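Local coordinates for protein nitrite oxidoreductase subunit A (Kuenenia stuttgartiensis, PDB 7B04) that is a molybdopterin oxidoreductase family protein that holds a molybdenum atom, two MD1 molecules and an iron/sulfur cluster, at residues 616-621 with 1060-1065; 383-388 with 429-434. All blocks are in the same frame, centred on the assembly; numbering follows the deposited sequence.

Both contacts are buried, but they lie far apart: their centres are about 38 Å from each other, their nearest atoms about 23 Å, and they share no element. Interaction 1 sits deep in the chain, its centre about 15 Å from the chain's own, close to a bound MD1; it ties the end of helix 615-618 to a loop 439 residues further on, chiefly through a histidine and an aspartate. Interaction 2 lies farther out, its centre about 35 Å from the chain's centre, and joins segments only 41 residues apart, the short strands 386-388 and 431-435 of two separate sheets. There the chemistry is apolar packing around one backbone hydrogen bond.

Interaction 1: residues 616-621 with 1060-1065; sequences YWNHSE and TRDWSM
H619 and D1062 carry the polar part of this contact. H619 ND1 donates to D1062 OD2 at 2.9 Å, with a bent N-H...O angle of 140°. The carboxylate oxygen sits at the edge of the imidazole, close to the ring plane, and receives the N-H on its anti side. Ring and carboxylate are turned 77° against each other, so they meet nearly crosswise. H619 has just left helix 615-618, and its CG stands anti to the backbone N, which sets CG, and the ring that starts there, beside D1062 OD2. The other ring nitrogen, NE2, has a weak hydrogen bond to E883 OE2.

Two face contacts add packing. S1064 CB lies over one face of the H619 ring in a CH-pi contact, 4.1 Å from the ring centroid, its nearest ring atom being CE1. The hydroxyl of S1064 is bonded to Q1069. N618, the last helical residue before H619, stacks its amide on the D1062 carboxylate with planes 22° apart; N618 CG comes within 3.9 Å of D1062 CB, while N618 ND2 is bonded to the carbonyl of K661.

R1061 adds a charge nearby without bonding to the histidine: its NH2 lies 4.8 Å from H619 ND1 and approaches the ring obliquely, while NH1 forms a salt bridge with D983.

T1060, two residues before D1062, lines an MD1 pocket, and the side chain of N618 is about 7 Å from a bound MD1, so the contact lies close to the cofactor site. With ND1 as donor to D1062, and a second carboxylate weakly bonded at NE2, the ring is held at both nitrogens and its rotation is probably restricted.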
# COMPACT_ATOMS: atom_id res chain seq x y z
N TYR B 616 -13.20 -3.10 -26.59
CA TYR B 616 -14.29 -2.81 -27.53
C TYR B 616 -15.58 -2.51 -26.78
O TYR B 616 -16.32 -1.59 -27.15
CB TYR B 616 -14.47 -3.98 -28.49
CG TYR B 616 -13.27 -4.20 -29.38
CD1 TYR B 616 -13.04 -3.37 -30.48
CD2 TYR B 616 -12.36 -5.21 -29.12
CE1 TYR B 616 -11.94 -3.56 -31.29
CE2 TYR B 616 -11.25 -5.40 -29.92
CZ TYR B 616 -11.05 -4.57 -31.01
OH TYR B 616 -9.95 -4.76 -31.81
N TRP B 617 -15.86 -3.26 -25.72
CA TRP B 617 -16.96 -2.91 -24.83
C TRP B 617 -16.77 -1.51 -24.26
O TRP B 617 -17.70 -0.69 -24.27
CB TRP B 617 -17.07 -3.94 -23.70
CG TRP B 617 -17.87 -3.45 -22.54
CD1 TRP B 617 -19.22 -3.31 -22.48
CD2 TRP B 617 -17.35 -3.01 -21.28
NE1 TRP B 617 -19.59 -2.82 -21.25
CE2 TRP B 617 -18.46 -2.63 -20.49
CE3 TRP B 617 -16.07 -2.91 -20.74
CZ2 TRP B 617 -18.32 -2.15 -19.20
CZ3 TRP B 617 -15.93 -2.44 -19.45
CH2 TRP B 617 -17.05 -2.07 -18.69
N ASN B 618 -15.57 -1.21 -23.75
CA ASN B 618 -15.27 0.11 -23.21
C ASN B 618 -15.36 1.20 -24.27
O ASN B 618 -15.51 2.38 -23.91
CB ASN B 618 -13.86 0.11 -22.60
CG ASN B 618 -13.66 1.24 -21.61
OD1 ASN B 618 -12.62 1.33 -20.96
ND2 ASN B 618 -14.65 2.12 -21.48
N HIS B 619 -15.28 0.85 -25.55
CA HIS B 619 -15.38 1.80 -26.64
C HIS B 619 -16.83 2.07 -27.04
O HIS B 619 -17.09 2.44 -28.20
CB HIS B 619 -14.59 1.30 -27.85
CG HIS B 619 -14.15 2.39 -28.77
ND1 HIS B 619 -13.11 3.25 -28.47
CD2 HIS B 619 -14.60 2.77 -29.99
CE1 HIS B 619 -12.95 4.11 -29.46
NE2 HIS B 619 -13.84 3.84 -30.39
N SER B 620 -17.76 1.88 -26.11
CA SER B 620 -19.20 1.95 -26.39
C SER B 620 -19.60 0.85 -27.37
O SER B 620 -20.45 1.04 -28.25
CB SER B 620 -19.62 3.33 -26.90
OG SER B 620 -19.51 4.30 -25.88
N GLU B 621 -18.97 -0.32 -27.21
CA GLU B 621 -19.30 -1.53 -27.96
C GLU B 621 -19.18 -1.33 -29.47
O GLU B 621 -20.01 -1.82 -30.25
CB GLU B 621 -20.69 -2.02 -27.58
CG GLU B 621 -20.93 -3.48 -27.88
CD GLU B 621 -21.58 -4.19 -26.73
OE1 GLU B 621 -20.91 -5.06 -26.16
OE2 GLU B 621 -22.74 -3.87 -26.40
N THR B 1060 -11.72 9.86 -17.78
CA THR B 1060 -10.93 8.87 -18.48
C THR B 1060 -11.74 8.31 -19.65
O THR B 1060 -12.97 8.36 -19.66
CB THR B 1060 -10.50 7.74 -17.54
OG1 THR B 1060 -9.54 6.90 -18.20
CG2 THR B 1060 -11.70 6.91 -17.17
N ARG B 1061 -11.02 7.79 -20.64
CA ARG B 1061 -11.65 7.38 -21.89
C ARG B 1061 -10.87 6.24 -22.54
O ARG B 1061 -9.68 6.05 -22.28
CB ARG B 1061 -11.74 8.55 -22.87
CG ARG B 1061 -12.04 8.18 -24.29
CD ARG B 1061 -12.11 9.27 -25.30
NE ARG B 1061 -12.70 8.61 -26.45
CZ ARG B 1061 -14.00 8.44 -26.60
NH1 ARG B 1061 -14.84 8.94 -25.70
NH2 ARG B 1061 -14.46 7.78 -27.64
N ASP B 1062 -11.57 5.51 -23.40
CA ASP B 1062 -10.97 4.45 -24.19
C ASP B 1062 -10.50 4.99 -25.53
O ASP B 1062 -11.19 5.79 -26.17
CB ASP B 1062 -11.98 3.33 -24.41
CG ASP B 1062 -11.39 2.16 -25.15
OD1 ASP B 1062 -10.45 1.55 -24.61
OD2 ASP B 1062 -11.85 1.88 -26.27
N TRP B 1063 -9.32 4.54 -25.95
CA TRP B 1063 -8.73 4.92 -27.23
C TRP B 1063 -8.47 3.66 -28.04
O TRP B 1063 -7.82 2.73 -27.55
CB TRP B 1063 -7.44 5.71 -27.02
CG TRP B 1063 -7.68 7.08 -26.46
CD1 TRP B 1063 -7.62 7.46 -25.15
CD2 TRP B 1063 -8.01 8.26 -27.21
NE1 TRP B 1063 -7.90 8.80 -25.03
CE2 TRP B 1063 -8.14 9.32 -26.28
CE3 TRP B 1063 -8.21 8.53 -28.56
CZ2 TRP B 1063 -8.46 10.61 -26.67
CZ3 TRP B 1063 -8.53 9.82 -28.95
CH2 TRP B 1063 -8.66 10.84 -28.01
N SER B 1064 -9.00 3.62 -29.26
CA SER B 1064 -8.83 2.47 -30.15
C SER B 1064 -7.61 2.69 -31.03
O SER B 1064 -7.66 3.42 -32.02
CB SER B 1064 -10.09 2.26 -30.99
OG SER B 1064 -10.00 1.05 -31.73
N MET B 1065 -6.50 2.03 -30.68
CA MET B 1065 -5.26 2.20 -31.43
C MET B 1065 -5.31 1.45 -32.76
O MET B 1065 -5.55 0.24 -32.76
CB MET B 1065 -4.07 1.69 -30.63
CG MET B 1065 -3.61 2.64 -29.58
SD MET B 1065 -4.79 2.71 -28.24
CE MET B 1065 -3.72 3.41 -27.01

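Interaction 2: residues 383-388 with 429-434; sequences FPLLIR and GDFVVW
Strand 386-388, an edge strand of a three-stranded antiparallel sheet, and strand 431-435 of a two-stranded hairpin meet here, linking two separate sheets through a single backbone bond. L386 N donates to the carbonyl O of V432 at 3.2 Å, nearly straight at 175°. The same oxygen lies 3.8 Å from L386 CB.

The rest is apolar packing on either side of that bond. L385 CD2 rests 3.7 Å from F431 CB and nearly as close to CG, meeting the ring obliquely. In L385 the first torsion sets CG anti to the carbonyl carbon (chi1 -83°), and in that position L385 CG touches V433 CG1 at 4.3 Å. L386 CD1 reaches W434 CB at 4.3 Å. Thus L385 meets F431 and V433, whereas L386 turns to W434.

Around the contact, strand 431-435 pairs with strand 440-444, where F431 bonds I444 and V433 bonds K442 by backbone, and W434 stacks its ring on F466 of strand 465-469. Strand 386-388 in turn pairs with strand 475-480, through I387 and M479, and the I387 side chain packs on helix 481-488, while V432 touches helix 397-400 from the hairpin. The contact therefore lies between the two small sheets, with short helices beside each.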
# COMPACT_ATOMS: atom_id res chain seq x y z
N PHE B 383 19.44 -3.66 -37.92
CA PHE B 383 20.12 -2.50 -38.50
C PHE B 383 20.92 -2.84 -39.75
O PHE B 383 20.86 -2.05 -40.72
CB PHE B 383 21.05 -1.84 -37.47
CG PHE B 383 20.36 -0.91 -36.52
CD1 PHE B 383 19.83 0.30 -36.95
CD2 PHE B 383 20.26 -1.23 -35.17
CE1 PHE B 383 19.21 1.15 -36.06
CE2 PHE B 383 19.64 -0.38 -34.28
CZ PHE B 383 19.11 0.81 -34.73
N PRO B 384 21.68 -3.94 -39.83
CA PRO B 384 22.40 -4.24 -41.07
C PRO B 384 21.49 -4.54 -42.25
O PRO B 384 21.93 -4.39 -43.40
CB PRO B 384 23.25 -5.46 -40.70
CG PRO B 384 22.55 -6.08 -39.55
CD PRO B 384 22.01 -4.92 -38.78
N LEU B 385 20.26 -4.98 -42.01
CA LEU B 385 19.35 -5.33 -43.10
C LEU B 385 19.03 -4.09 -43.94
O LEU B 385 18.81 -3.00 -43.40
CB LEU B 385 18.08 -5.96 -42.53
CG LEU B 385 18.16 -7.46 -42.21
CD1 LEU B 385 19.01 -7.74 -40.97
CD2 LEU B 385 16.77 -8.06 -42.05
N LEU B 386 19.06 -4.26 -45.26
CA LEU B 386 18.86 -3.20 -46.28
C LEU B 386 17.37 -2.91 -46.51
O LEU B 386 16.60 -3.86 -46.58
CB LEU B 386 19.56 -3.64 -47.56
CG LEU B 386 21.08 -3.59 -47.53
CD1 LEU B 386 21.65 -3.37 -48.92
CD2 LEU B 386 21.56 -2.49 -46.63
N ILE B 387 17.02 -1.63 -46.70
CA ILE B 387 15.60 -1.21 -46.90
C ILE B 387 15.43 -0.56 -48.27
O ILE B 387 16.15 0.38 -48.57
CB ILE B 387 15.11 -0.23 -45.82
CG1 ILE B 387 15.70 -0.53 -44.45
CG2 ILE B 387 13.60 -0.23 -45.77
CD1 ILE B 387 14.68 -0.99 -43.47
N ARG B 388 14.44 -1.04 -49.02
CA ARG B 388 14.07 -0.52 -50.35
C ARG B 388 13.39 0.84 -50.19
O ARG B 388 12.64 1.04 -49.26
CB ARG B 388 13.14 -1.51 -51.04
CG ARG B 388 12.67 -1.09 -52.42
CD ARG B 388 12.56 -2.35 -53.23
NE ARG B 388 11.37 -2.41 -54.05
CZ ARG B 388 11.13 -3.36 -54.92
NH1 ARG B 388 10.02 -3.36 -55.62
NH2 ARG B 388 12.01 -4.32 -55.10
N GLY B 429 9.27 -14.97 -45.50
CA GLY B 429 10.32 -14.80 -46.52
C GLY B 429 11.75 -14.72 -46.03
O GLY B 429 12.02 -15.16 -44.93
N ASP B 430 12.62 -14.14 -46.85
CA ASP B 430 14.07 -13.98 -46.63
C ASP B 430 14.44 -12.51 -46.78
O ASP B 430 13.63 -11.76 -47.29
CB ASP B 430 14.84 -14.80 -47.66
CG ASP B 430 14.87 -16.27 -47.31
OD1 ASP B 430 14.84 -16.55 -46.13
OD2 ASP B 430 14.93 -17.09 -48.21
N PHE B 431 15.62 -12.10 -46.30
CA PHE B 431 16.01 -10.71 -46.35
C PHE B 431 17.43 -10.58 -46.87
O PHE B 431 18.20 -11.55 -46.88
CB PHE B 431 15.86 -10.05 -44.98
CG PHE B 431 14.64 -10.49 -44.25
CD1 PHE B 431 13.41 -9.94 -44.53
CD2 PHE B 431 14.71 -11.50 -43.31
CE1 PHE B 431 12.27 -10.35 -43.86
CE2 PHE B 431 13.59 -11.92 -42.64
CZ PHE B 431 12.36 -11.35 -42.91
N VAL B 432 17.80 -9.35 -47.20
CA VAL B 432 19.06 -9.09 -47.88
C VAL B 432 19.92 -8.21 -46.98
O VAL B 432 19.44 -7.23 -46.39
CB VAL B 432 18.83 -8.43 -49.25
CG1 VAL B 432 20.10 -7.76 -49.77
CG2 VAL B 432 18.32 -9.45 -50.25
N VAL B 433 21.21 -8.52 -46.96
CA VAL B 433 22.25 -7.80 -46.25
C VAL B 433 23.38 -7.60 -47.24
O VAL B 433 23.47 -8.29 -48.26
CB VAL B 433 22.75 -8.53 -44.99
CG1 VAL B 433 21.60 -9.10 -44.20
CG2 VAL B 433 23.73 -9.64 -45.40
N TRP B 434 24.20 -6.60 -46.97
CA TRP B 434 25.39 -6.35 -47.76
C TRP B 434 26.61 -6.91 -47.04
O TRP B 434 27.02 -6.38 -46.00
CB TRP B 434 25.54 -4.85 -48.01
CG TRP B 434 26.62 -4.49 -48.98
CD1 TRP B 434 27.95 -4.34 -48.71
CD2 TRP B 434 26.47 -4.23 -50.39
NE1 TRP B 434 28.63 -4.01 -49.85
CE2 TRP B 434 27.75 -3.94 -50.90
CE3 TRP B 434 25.38 -4.21 -51.26
CZ2 TRP B 434 27.97 -3.63 -52.24
CZ3 TRP B 434 25.60 -3.91 -52.60
CH2 TRP B 434 26.89 -3.62 -53.07